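Local coordinates for interleukin-1beta (Gallus gallus, PDB 2WRY), which probably acts as a secreted inflammatory cytokine that binds the interleukin-1 receptor, the chain here being the beta-trefoil cytokine portion of a longer protein, at residues F110-S115 with T121-A126; Q148-Q151 with A155-K158; V23-S26 with L30-L33; S79-G84 with T88-E93; A49-R54 with R98-V103. All coordinates share one frame; numbering follows the deposited sequence.

Contact 1 (F110-S115 with T121-A126); sequences FYRLDS and TRFESA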
# COMPACT_ATOMS: atom_id res chain seq x y z
N PHE A 110 5.82 4.24 -2.97
CA PHE A 110 4.86 5.07 -2.23
C PHE A 110 5.63 5.86 -1.21
O PHE A 110 6.66 5.41 -0.73
CB PHE A 110 3.82 4.20 -1.50
CG PHE A 110 2.98 3.36 -2.44
CD1 PHE A 110 3.48 2.17 -2.98
CD2 PHE A 110 1.70 3.77 -2.80
CE1 PHE A 110 2.69 1.39 -3.86
CE2 PHE A 110 0.89 3.02 -3.69
CZ PHE A 110 1.41 1.81 -4.23
N TYR A 111 5.15 7.06 -0.87
CA TYR A 111 5.68 7.75 0.30
C TYR A 111 4.87 7.41 1.52
O TYR A 111 3.64 7.57 1.55
CB TYR A 111 5.71 9.25 0.05
CG TYR A 111 6.69 9.60 -1.04
CD1 TYR A 111 8.07 9.57 -0.79
CD2 TYR A 111 6.26 9.96 -2.31
CE1 TYR A 111 9.00 9.90 -1.77
CE2 TYR A 111 7.21 10.28 -3.32
CZ TYR A 111 8.57 10.25 -3.02
OH TYR A 111 9.54 10.56 -3.97
N ARG A 112 5.57 6.84 2.49
CA ARG A 112 4.97 6.51 3.77
C ARG A 112 4.92 7.80 4.57
O ARG A 112 5.97 8.40 4.86
CB ARG A 112 5.85 5.51 4.50
CG ARG A 112 5.30 5.22 5.88
CD ARG A 112 6.02 4.07 6.58
NE ARG A 112 5.64 4.04 8.00
CZ ARG A 112 5.88 3.02 8.82
NH1 ARG A 112 6.50 1.92 8.38
NH2 ARG A 112 5.50 3.09 10.10
N LEU A 113 3.71 8.24 4.91
CA LEU A 113 3.53 9.52 5.60
C LEU A 113 3.04 9.23 7.00
O LEU A 113 1.86 8.94 7.20
CB LEU A 113 2.54 10.40 4.82
CG LEU A 113 2.87 10.60 3.33
CD1 LEU A 113 1.70 11.26 2.64
CD2 LEU A 113 4.09 11.45 3.20
N ASP A 114 3.94 9.29 7.97
CA ASP A 114 3.57 9.01 9.34
C ASP A 114 3.17 10.27 10.10
O ASP A 114 3.76 11.35 9.90
CB ASP A 114 4.74 8.38 10.09
CG ASP A 114 5.01 6.94 9.67
OD1 ASP A 114 4.11 6.25 9.11
OD2 ASP A 114 6.14 6.48 9.95
N SER A 115 2.18 10.11 10.97
CA SER A 115 1.76 11.15 11.90
C SER A 115 2.22 10.59 13.24
O SER A 115 1.48 9.83 13.89
CB SER A 115 0.26 11.34 11.83
OG SER A 115 -0.10 11.94 10.58
N THR A 121 -0.70 6.36 9.61
CA THR A 121 0.11 6.43 8.41
C THR A 121 -0.80 6.55 7.19
O THR A 121 -1.87 5.94 7.17
CB THR A 121 0.92 5.09 8.27
OG1 THR A 121 1.74 4.90 9.44
CG2 THR A 121 1.79 5.05 6.99
N ARG A 122 -0.36 7.33 6.20
CA ARG A 122 -0.99 7.32 4.86
C ARG A 122 0.10 6.92 3.88
O ARG A 122 1.32 7.05 4.16
CB ARG A 122 -1.60 8.68 4.51
CG ARG A 122 -2.58 9.17 5.55
CD ARG A 122 -3.51 10.24 5.02
NE ARG A 122 -2.80 11.42 4.55
CZ ARG A 122 -3.36 12.44 3.88
NH1 ARG A 122 -4.66 12.46 3.62
NH2 ARG A 122 -2.61 13.43 3.48
N PHE A 123 -0.33 6.41 2.73
CA PHE A 123 0.61 6.01 1.67
C PHE A 123 0.26 6.71 0.37
O PHE A 123 -0.80 6.45 -0.19
CB PHE A 123 0.55 4.49 1.44
CG PHE A 123 1.07 3.69 2.59
CD1 PHE A 123 2.43 3.52 2.77
CD2 PHE A 123 0.18 3.06 3.43
CE1 PHE A 123 2.91 2.77 3.84
CE2 PHE A 123 0.65 2.30 4.52
CZ PHE A 123 2.01 2.13 4.71
N GLU A 124 1.15 7.60 -0.07
CA GLU A 124 0.93 8.36 -1.30
C GLU A 124 1.74 7.76 -2.44
O GLU A 124 2.93 7.51 -2.28
CB GLU A 124 1.36 9.82 -1.10
CG GLU A 124 1.05 10.70 -2.34
CD GLU A 124 1.40 12.16 -2.12
OE1 GLU A 124 1.97 12.50 -1.05
OE2 GLU A 124 1.12 12.97 -3.04
N SER A 125 1.09 7.53 -3.57
CA SER A 125 1.83 7.04 -4.76
C SER A 125 2.90 8.01 -5.23
O SER A 125 2.62 9.21 -5.39
CB SER A 125 0.85 6.76 -5.90
OG SER A 125 1.56 6.38 -7.06
N ALA A 126 4.09 7.50 -5.53
CA ALA A 126 5.12 8.32 -6.16
C ALA A 126 4.86 8.50 -7.66
O ALA A 126 5.23 9.55 -8.23
CB ALA A 126 6.53 7.72 -5.95
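Asp114 OD1 is gripped by two donors: the hydroxyl OG1 of Thr121 across the strands at 2.7 Å, and NE of Arg112 on its own strand at 2.9 Å. The strands 110-115 and 121-125 form an antiparallel beta hairpin of the IL-1 beta-trefoil. Arg112 meets the carboxylate oxygen on its syn side in an almost straight N-H...O bond (174°), and that oxygen lies nearly in the guanidinium plane; Thr121 OG1 comes from the anti side, well out of the carboxylate plane. The arginine reaches there because its chain is extended, with CG anti to the backbone N (chi1 176°), and its CG passes 3.7 Å from Thr121 CG2. That methyl also lies over one face of the Phe123 ring, offset toward the rim. The guanidinium also makes a cation-pi contact with Phe12. Replacing Asp114 by an alanine would probably leave the Thr121 hydroxyl and the Arg112 charge without their shared acceptor. On the other face of the sheet, Leu113 CD1 rests against Glu124 CB, while Glu124 OE2 accepts a hydrogen bond from Gly130 N. Four backbone bonds, from the Tyr111-Glu124 and Leu113-Arg122 pairs, fix the register. At the far end, Tyr111 CE2 touches Ala126 CB at 3.7 Å.

Contact 2 (Q148-Q151 with A155-K158); sequences QPDQ and ATYK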
# COMPACT_ATOMS: atom_id res chain seq x y z
N GLN A 148 -8.93 11.72 -3.31
CA GLN A 148 -9.71 12.35 -2.24
C GLN A 148 -9.51 11.53 -0.91
O GLN A 148 -10.47 10.94 -0.43
CB GLN A 148 -11.19 12.41 -2.60
CG GLN A 148 -11.51 13.24 -3.87
CD GLN A 148 -13.01 13.33 -4.07
OE1 GLN A 148 -13.67 12.33 -4.30
NE2 GLN A 148 -13.54 14.52 -3.94
N PRO A 149 -8.28 11.49 -0.40
CA PRO A 149 -7.98 10.60 0.77
C PRO A 149 -8.87 10.92 1.97
O PRO A 149 -8.98 12.07 2.36
CB PRO A 149 -6.51 10.91 1.08
CG PRO A 149 -6.26 12.31 0.45
CD PRO A 149 -7.08 12.24 -0.82
N ASP A 150 -9.51 9.89 2.50
CA ASP A 150 -10.32 9.99 3.74
C ASP A 150 -11.66 10.68 3.52
O ASP A 150 -12.33 11.04 4.51
CB ASP A 150 -9.51 10.68 4.86
CG ASP A 150 -8.36 9.81 5.37
OD1 ASP A 150 -8.66 8.66 5.70
OD2 ASP A 150 -7.20 10.29 5.40
N GLN A 151 -12.05 10.86 2.24
CA GLN A 151 -13.33 11.50 1.89
C GLN A 151 -14.24 10.44 1.29
O GLN A 151 -14.15 10.12 0.09
CB GLN A 151 -13.12 12.65 0.93
CG GLN A 151 -14.36 13.51 0.74
CD GLN A 151 -14.11 14.80 -0.05
OE1 GLN A 151 -12.97 15.16 -0.35
NE2 GLN A 151 -15.19 15.51 -0.36
N ALA A 155 -8.17 6.40 4.18
CA ALA A 155 -6.81 6.41 3.64
C ALA A 155 -5.77 6.49 4.78
O ALA A 155 -4.62 6.80 4.54
CB ALA A 155 -6.61 7.57 2.62
N THR A 156 -6.22 6.15 5.98
CA THR A 156 -5.42 6.26 7.21
C THR A 156 -5.34 4.87 7.84
O THR A 156 -6.39 4.19 8.00
CB THR A 156 -6.08 7.25 8.22
OG1 THR A 156 -6.25 8.55 7.61
CG2 THR A 156 -5.21 7.40 9.48
N TYR A 157 -4.11 4.50 8.22
CA TYR A 157 -3.79 3.14 8.70
C TYR A 157 -3.03 3.19 10.00
O TYR A 157 -2.41 4.20 10.36
CB TYR A 157 -2.94 2.38 7.64
CG TYR A 157 -3.66 2.30 6.32
CD1 TYR A 157 -4.61 1.28 6.05
CD2 TYR A 157 -3.47 3.30 5.37
CE1 TYR A 157 -5.34 1.26 4.84
CE2 TYR A 157 -4.19 3.29 4.17
CZ TYR A 157 -5.12 2.30 3.91
OH TYR A 157 -5.79 2.32 2.70
N LYS A 158 -3.05 2.07 10.69
CA LYS A 158 -2.18 1.89 11.83
C LYS A 158 -1.32 0.68 11.56
O LYS A 158 -1.85 -0.41 11.35
CB LYS A 158 -3.00 1.71 13.09
CG LYS A 158 -3.66 3.01 13.54
CD LYS A 158 -4.10 2.97 14.99
CE LYS A 158 -4.20 4.40 15.51
NZ LYS A 158 -4.39 4.50 16.99
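The firm side of this contact is the Asp150 carboxylate over the backbone of Ala155. OD1 of Asp150 accepts the N-H of Ala155 at 2.8 Å in a nearly straight bond (167°), although the donor comes from well above the carboxylate plane. Beside it, CB of Pro149 packs on CB of Ala155 at 3.7 Å, a small apolar patch next to the polar one. The carboxylate is placed here because CG stands beside the backbone N, anti to the carbonyl carbon (chi1 -69°), while a type II beta turn from Gln148 to Gln151 presents the residue at a positive phi of 76°. Gln151 N closes that turn on Gln148 O at 3.1 Å, and Asn153 steadies it through its side chain, which bonds to Asp150 N and Gln148 O. The looser side lies at Thr156, whose side chain crosses that of Asp150 at about a right angle; OG1 of Thr156 lies 3.0 Å from Asp150 OD2, a weak approach to the carboxylate. Gln148 and Gln151 are exposed to solvent. The turn follows strand 144-146 and leads into strand 157-160, which pairs with strand 4-16; strand 120-125 lies alongside, with Arg122 packed on Pro149 and Thr156.

Contact 3 (V23-S26 with L30-L33); sequences VLES and LVAL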
# COMPACT_ATOMS: atom_id res chain seq x y z
N VAL A 23 -7.09 -8.77 3.14
CA VAL A 23 -6.93 -10.17 2.71
C VAL A 23 -6.72 -10.20 1.21
O VAL A 23 -7.20 -9.30 0.51
CB VAL A 23 -8.10 -11.12 3.14
CG1 VAL A 23 -8.32 -11.09 4.66
CG2 VAL A 23 -9.39 -10.88 2.35
N LEU A 24 -6.04 -11.24 0.72
CA LEU A 24 -5.84 -11.39 -0.73
C LEU A 24 -7.00 -12.18 -1.31
O LEU A 24 -7.06 -13.41 -1.19
CB LEU A 24 -4.47 -12.03 -1.02
CG LEU A 24 -4.03 -12.02 -2.48
CD1 LEU A 24 -3.85 -10.58 -2.97
CD2 LEU A 24 -2.75 -12.81 -2.67
N GLU A 25 -7.97 -11.46 -1.87
CA GLU A 25 -9.19 -12.09 -2.37
C GLU A 25 -8.88 -13.00 -3.54
O GLU A 25 -9.44 -14.11 -3.65
CB GLU A 25 -10.20 -11.02 -2.79
CG GLU A 25 -11.47 -11.60 -3.38
CD GLU A 25 -12.48 -10.55 -3.74
OE1 GLU A 25 -12.26 -9.81 -4.73
OE2 GLU A 25 -13.52 -10.48 -3.04
N SER A 26 -8.02 -12.51 -4.42
CA SER A 26 -7.57 -13.24 -5.60
C SER A 26 -6.14 -12.81 -5.85
O SER A 26 -5.67 -11.82 -5.27
CB SER A 26 -8.46 -12.89 -6.80
OG SER A 26 -8.26 -11.54 -7.18
N LEU A 30 -6.50 -7.13 -3.44
CA LEU A 30 -6.71 -7.09 -2.01
C LEU A 30 -8.12 -6.59 -1.72
O LEU A 30 -8.63 -5.72 -2.43
CB LEU A 30 -5.74 -6.11 -1.34
CG LEU A 30 -4.27 -6.45 -1.26
CD1 LEU A 30 -3.55 -5.18 -0.81
CD2 LEU A 30 -3.99 -7.61 -0.31
N VAL A 31 -8.72 -7.12 -0.66
CA VAL A 31 -9.94 -6.55 -0.10
C VAL A 31 -9.71 -6.23 1.36
O VAL A 31 -8.79 -6.77 2.00
CB VAL A 31 -11.19 -7.46 -0.27
CG1 VAL A 31 -11.47 -7.73 -1.77
CG2 VAL A 31 -11.05 -8.73 0.50
N ALA A 32 -10.54 -5.33 1.89
CA ALA A 32 -10.47 -5.00 3.32
C ALA A 32 -11.72 -5.45 4.05
O ALA A 32 -12.84 -5.21 3.61
CB ALA A 32 -10.22 -3.51 3.51
N LEU A 33 -11.54 -6.11 5.18
CA LEU A 33 -12.69 -6.59 5.94
C LEU A 33 -12.41 -6.60 7.43
O LEU A 33 -11.26 -6.45 7.84
CB LEU A 33 -13.17 -7.97 5.47
CG LEU A 33 -12.21 -8.98 4.80
CD1 LEU A 33 -10.97 -9.17 5.59
CD2 LEU A 33 -12.94 -10.31 4.58
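Val23 and Val31 form the hydrogen-bonded pair of this antiparallel beta hairpin, joined by two backbone bonds of equal length: Val23 N to Val31 O and Val31 N to Val23 O, both 2.9 Å. A weaker CA-H...O contact from Leu30 CA to Val23 O adds to the second of these. Most of the side-chain contact is apolar. On one face, CG2 of Val23 meets CG2 of Val31 obliquely at 3.3 Å, and CG1 of Val23 meets CD1 of Leu33 at 3.4 Å, both tighter than usual for carbon atoms. Each valine places CG2 between its backbone N and carbonyl carbon (chi1 -56° for Val23), which brings the two methyls together. On the opposite face, CD1 of Leu24 reaches CD2 of Leu30 at 4.0 Å. The remaining contact mixes polar and apolar groups: the extended Glu25 chain crosses Val31 at about a right angle, its CD lying 3.6 Å from Val31 CG1, while its OE1 bonds to Gln29. A classic beta bulge at Glu25 and Ser26, opposite that glutamine, interrupts the pairing. Strand 29-33 is the middle one of a small sheet, between 21-26 and 141-142, and Leu24 and Leu30 pack against Leu91 of strand 86-93.

Contact 4 (S79-G84 with T88-E93); sequences SCVMSG and TLQLEE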
# COMPACT_ATOMS: atom_id res chain seq x y z
N SER A 79 1.45 -1.80 -6.84
CA SER A 79 1.90 -0.76 -7.79
C SER A 79 0.73 0.11 -8.22
O SER A 79 -0.41 -0.32 -8.14
CB SER A 79 2.56 -1.40 -9.03
OG SER A 79 1.59 -2.10 -9.77
N CYS A 80 1.01 1.33 -8.68
CA CYS A 80 -0.04 2.18 -9.24
C CYS A 80 0.22 2.34 -10.72
O CYS A 80 1.32 2.72 -11.12
CB CYS A 80 0.00 3.54 -8.58
SG CYS A 80 -0.38 3.40 -6.87
N VAL A 81 -0.81 2.09 -11.51
CA VAL A 81 -0.67 2.16 -12.97
C VAL A 81 -1.94 2.71 -13.58
O VAL A 81 -3.01 2.65 -12.95
CB VAL A 81 -0.36 0.78 -13.59
CG1 VAL A 81 0.96 0.19 -13.07
CG2 VAL A 81 -1.52 -0.19 -13.42
N MET A 82 -1.82 3.22 -14.81
CA MET A 82 -3.02 3.63 -15.53
C MET A 82 -3.70 2.39 -16.10
O MET A 82 -3.05 1.53 -16.73
CB MET A 82 -2.65 4.54 -16.70
CG MET A 82 -3.85 5.23 -17.27
SD MET A 82 -4.43 6.52 -16.19
CE MET A 82 -3.28 7.86 -16.50
N SER A 83 -5.01 2.33 -15.90
CA SER A 83 -5.85 1.31 -16.52
C SER A 83 -7.02 2.03 -17.18
O SER A 83 -7.85 2.68 -16.53
CB SER A 83 -6.36 0.30 -15.48
OG SER A 83 -7.14 -0.71 -16.13
N GLY A 84 -7.06 1.90 -18.50
CA GLY A 84 -7.91 2.71 -19.29
C GLY A 84 -7.30 4.09 -19.19
O GLY A 84 -6.12 4.34 -19.60
N THR A 88 -4.94 3.26 -11.04
CA THR A 88 -5.42 2.02 -10.46
C THR A 88 -4.34 1.40 -9.60
O THR A 88 -3.16 1.44 -9.96
CB THR A 88 -5.80 1.04 -11.61
OG1 THR A 88 -6.82 1.66 -12.42
CG2 THR A 88 -6.32 -0.28 -11.07
N LEU A 89 -4.75 0.86 -8.46
CA LEU A 89 -3.85 0.05 -7.65
C LEU A 89 -3.88 -1.38 -8.17
O LEU A 89 -4.97 -1.98 -8.36
CB LEU A 89 -4.35 0.08 -6.19
CG LEU A 89 -3.44 -0.66 -5.20
CD1 LEU A 89 -2.10 0.07 -5.04
CD2 LEU A 89 -4.17 -0.72 -3.85
N GLN A 90 -2.69 -1.92 -8.40
CA GLN A 90 -2.61 -3.33 -8.76
C GLN A 90 -1.57 -4.06 -7.94
O GLN A 90 -0.78 -3.46 -7.22
CB GLN A 90 -2.39 -3.51 -10.25
CG GLN A 90 -1.12 -3.01 -10.79
CD GLN A 90 -0.92 -3.44 -12.26
OE1 GLN A 90 -1.90 -3.65 -13.01
NE2 GLN A 90 0.33 -3.56 -12.66
N LEU A 91 -1.64 -5.38 -8.02
CA LEU A 91 -0.65 -6.21 -7.36
C LEU A 91 0.07 -6.94 -8.48
O LEU A 91 -0.55 -7.51 -9.38
CB LEU A 91 -1.33 -7.24 -6.47
CG LEU A 91 -2.30 -6.71 -5.41
CD1 LEU A 91 -2.98 -7.88 -4.69
CD2 LEU A 91 -1.55 -5.82 -4.41
N GLU A 92 1.39 -6.90 -8.41
CA GLU A 92 2.22 -7.51 -9.44
C GLU A 92 3.17 -8.51 -8.85
O GLU A 92 3.72 -8.29 -7.77
CB GLU A 92 3.07 -6.43 -10.15
CG GLU A 92 2.29 -5.36 -10.88
CD GLU A 92 3.18 -4.48 -11.74
OE1 GLU A 92 2.86 -3.28 -11.88
OE2 GLU A 92 4.18 -4.99 -12.31
N GLU A 93 3.35 -9.64 -9.55
CA GLU A 93 4.42 -10.55 -9.23
C GLU A 93 5.70 -9.80 -9.54
O GLU A 93 5.95 -9.41 -10.70
CB GLU A 93 4.33 -11.83 -10.07
CG GLU A 93 3.15 -12.70 -9.74
CD GLU A 93 3.01 -13.86 -10.71
OE1 GLU A 93 3.94 -14.67 -10.79
OE2 GLU A 93 1.97 -13.94 -11.41
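Ser79 and Glu92 are joined across this beta hairpin by a hydrogen bond from OG to OE1 of 2.7 Å. Along the Ser79 side chain, CB lies 3.4 Å from Glu92 OE1, and OG, set between the backbone N and the carbonyl carbon (chi1 67°), passes 3.0 Å from CG of Gln90 on the way to the carboxylate. It meets Glu92 OE1 on the anti side, tilted out of the carboxylate plane. From the other face of that plane NE2 of Gln90 reaches the same oxygen at 2.7 Å, which lies in the plane of the glutamine amide, and Arg107 adds a salt bridge through NE. A glutamate oxygen with three donors is thus held firmly, and the arginine would probably favour its charged form. A leucine in place of Glu92 is likely to leave the Ser79 hydroxyl, the Gln90 amide and the Arg107 charge without their common acceptor. Across the Gln90 chain, at about a right angle, lies Val81, whose CG2 is 3.5 Å from Gln90 CD. Four backbone bonds link Ser79 with Gln90 and Val81 with Thr88. On the opposite face Cys80 and Leu89 pack on Phe110 of strand 110-115, while strand 66-71 pairs with strand 76-83 in the trefoil's main sheet.

Contact 5 (A49-R54 with R98-V103); sequences ALYRPR and RDIDSV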
# COMPACT_ATOMS: atom_id res chain seq x y z
N ALA A 49 9.51 -2.36 2.12
CA ALA A 49 10.91 -2.14 1.72
C ALA A 49 11.19 -0.65 1.77
O ALA A 49 10.55 0.14 1.04
CB ALA A 49 11.15 -2.63 0.31
N LEU A 50 12.12 -0.26 2.62
CA LEU A 50 12.52 1.14 2.69
C LEU A 50 13.61 1.46 1.69
O LEU A 50 14.59 0.72 1.57
CB LEU A 50 12.95 1.47 4.13
CG LEU A 50 13.44 2.87 4.47
CD1 LEU A 50 12.33 3.88 4.24
CD2 LEU A 50 13.97 2.89 5.93
N TYR A 51 13.44 2.58 0.97
CA TYR A 51 14.41 3.05 -0.01
C TYR A 51 15.06 4.35 0.45
O TYR A 51 14.47 5.10 1.24
CB TYR A 51 13.71 3.25 -1.38
CG TYR A 51 13.41 1.92 -2.04
CD1 TYR A 51 14.25 1.40 -3.05
CD2 TYR A 51 12.30 1.16 -1.65
CE1 TYR A 51 13.99 0.14 -3.62
CE2 TYR A 51 12.03 -0.08 -2.22
CZ TYR A 51 12.88 -0.58 -3.21
OH TYR A 51 12.59 -1.81 -3.74
N ARG A 52 16.28 4.59 -0.03
CA ARG A 52 16.94 5.89 0.06
C ARG A 52 16.97 6.56 -1.32
O ARG A 52 17.34 5.91 -2.30
CB ARG A 52 18.37 5.73 0.57
CG ARG A 52 18.48 5.34 2.05
CD ARG A 52 19.96 5.21 2.48
NE ARG A 52 20.09 4.61 3.81
CZ ARG A 52 20.87 3.58 4.13
NH1 ARG A 52 21.65 2.98 3.23
NH2 ARG A 52 20.89 3.15 5.38
N PRO A 53 16.60 7.86 -1.41
CA PRO A 53 16.70 8.57 -2.70
C PRO A 53 18.15 8.67 -3.18
O PRO A 53 19.07 8.75 -2.36
CB PRO A 53 16.15 9.97 -2.38
CG PRO A 53 15.39 9.82 -1.12
CD PRO A 53 16.08 8.73 -0.35
N ARG A 54 18.35 8.62 -4.50
CA ARG A 54 19.65 8.88 -5.11
C ARG A 54 19.61 10.21 -5.88
O ARG A 54 18.56 10.86 -5.98
CB ARG A 54 20.05 7.74 -6.05
N ARG A 98 16.33 -3.79 -6.09
CA ARG A 98 17.43 -3.07 -5.51
C ARG A 98 17.38 -1.61 -5.97
O ARG A 98 17.62 -0.70 -5.19
CB ARG A 98 18.74 -3.73 -5.96
CG ARG A 98 19.99 -2.94 -5.74
CD ARG A 98 21.15 -3.61 -6.50
NE ARG A 98 20.89 -3.64 -7.94
CZ ARG A 98 20.65 -4.72 -8.69
NH1 ARG A 98 20.65 -5.95 -8.17
NH2 ARG A 98 20.41 -4.56 -9.99
N ASP A 99 17.07 -1.42 -7.24
CA ASP A 99 17.11 -0.09 -7.85
C ASP A 99 15.79 0.28 -8.49
O ASP A 99 15.20 -0.49 -9.26
CB ASP A 99 18.20 -0.03 -8.92
CG ASP A 99 19.59 -0.17 -8.34
OD1 ASP A 99 20.01 0.70 -7.54
OD2 ASP A 99 20.27 -1.15 -8.70
N ILE A 100 15.34 1.49 -8.18
CA ILE A 100 14.17 2.08 -8.84
C ILE A 100 14.70 3.28 -9.56
O ILE A 100 14.94 4.32 -8.93
CB ILE A 100 13.10 2.56 -7.84
CG1 ILE A 100 12.65 1.44 -6.91
CG2 ILE A 100 11.94 3.17 -8.62
CD1 ILE A 100 11.97 0.31 -7.58
N ASP A 101 14.90 3.14 -10.87
CA ASP A 101 15.67 4.12 -11.62
C ASP A 101 15.04 4.45 -12.96
O ASP A 101 15.72 4.89 -13.89
CB ASP A 101 17.13 3.64 -11.78
CG ASP A 101 17.25 2.28 -12.48
OD1 ASP A 101 16.22 1.64 -12.82
OD2 ASP A 101 18.41 1.85 -12.70
N SER A 102 13.72 4.26 -13.03
CA SER A 102 12.94 4.63 -14.21
C SER A 102 11.53 5.07 -13.81
O SER A 102 11.01 4.67 -12.76
CB SER A 102 12.84 3.45 -15.17
OG SER A 102 12.07 2.40 -14.59
N VAL A 103 10.89 5.87 -14.67
CA VAL A 103 9.49 6.25 -14.43
C VAL A 103 8.65 4.98 -14.29
O VAL A 103 7.78 4.89 -13.42
CB VAL A 103 8.95 7.21 -15.55
CG1 VAL A 103 7.47 7.50 -15.36
CG2 VAL A 103 9.73 8.50 -15.55
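The backbones of 49-54 and 98-103 stay apart, the nearest CA atoms, those of Tyr51 and Arg98, lying 8.8 Å from each other, and no hydrogen bond links the two segments. The Tyr51 side chain bridges the distance. From strand 45-53 its ring extends toward the short strand 99-100, and its CE1 touches CG1 of Ile100 at 3.8 Å, the two side chains crossing at about a right angle. With CG anti to the carbonyl carbon (chi1 -74°), the Tyr51 ring brings its CD1-CE1 side to Ile100, CD1 staying a little farther from that methylene. The carbonyl O of Arg98 lies near the ring plane, at its edge, 4.0 Å from CE1. Beyond it, the phenol OH bonds to the backbone O of Met97, and Ile109 packs on both Tyr51 and Ile100. Arg98 itself turns away and binds its neighbour Asp99, NE to OD2 at 2.7 Å, in a salt bridge. In the beta-trefoil the Tyr51-Ile100 contact joins strands 45-53 and 99-100, each of which pairs with strand 4-16. The chemistry is therefore mainly apolar, between the buried Tyr51 and Ile100, with a carbonyl at the ring edge and the one polar atom of the tyrosine side chain, OH, bonded to a main-chain oxygen.

Overall arrangement
From the N terminus, contact 3 comes first and closes a short hairpin loop between 23-26 and 30-33. Contact 5 then spans the longest interval, from 49-54 to 98-103, and contact 4, a hairpin of its own, falls wholly within that interval. Contact 1 closes the hairpin between 110-115 and 121-126, and contact 2 then closes the short loop between 148-151 and 155-158; no two contacts interleave. Contacts 1, 2, 4 and 5 all reach the large curled sheet, whereas contact 3 belongs to the small three-stranded one. Contact 4 links its neighbours: Leu91 meets Leu24 of contact 3, and Cys80 meets Phe110 of contact 1. Contact 1 joins contact 2 through Thr121 and Tyr157.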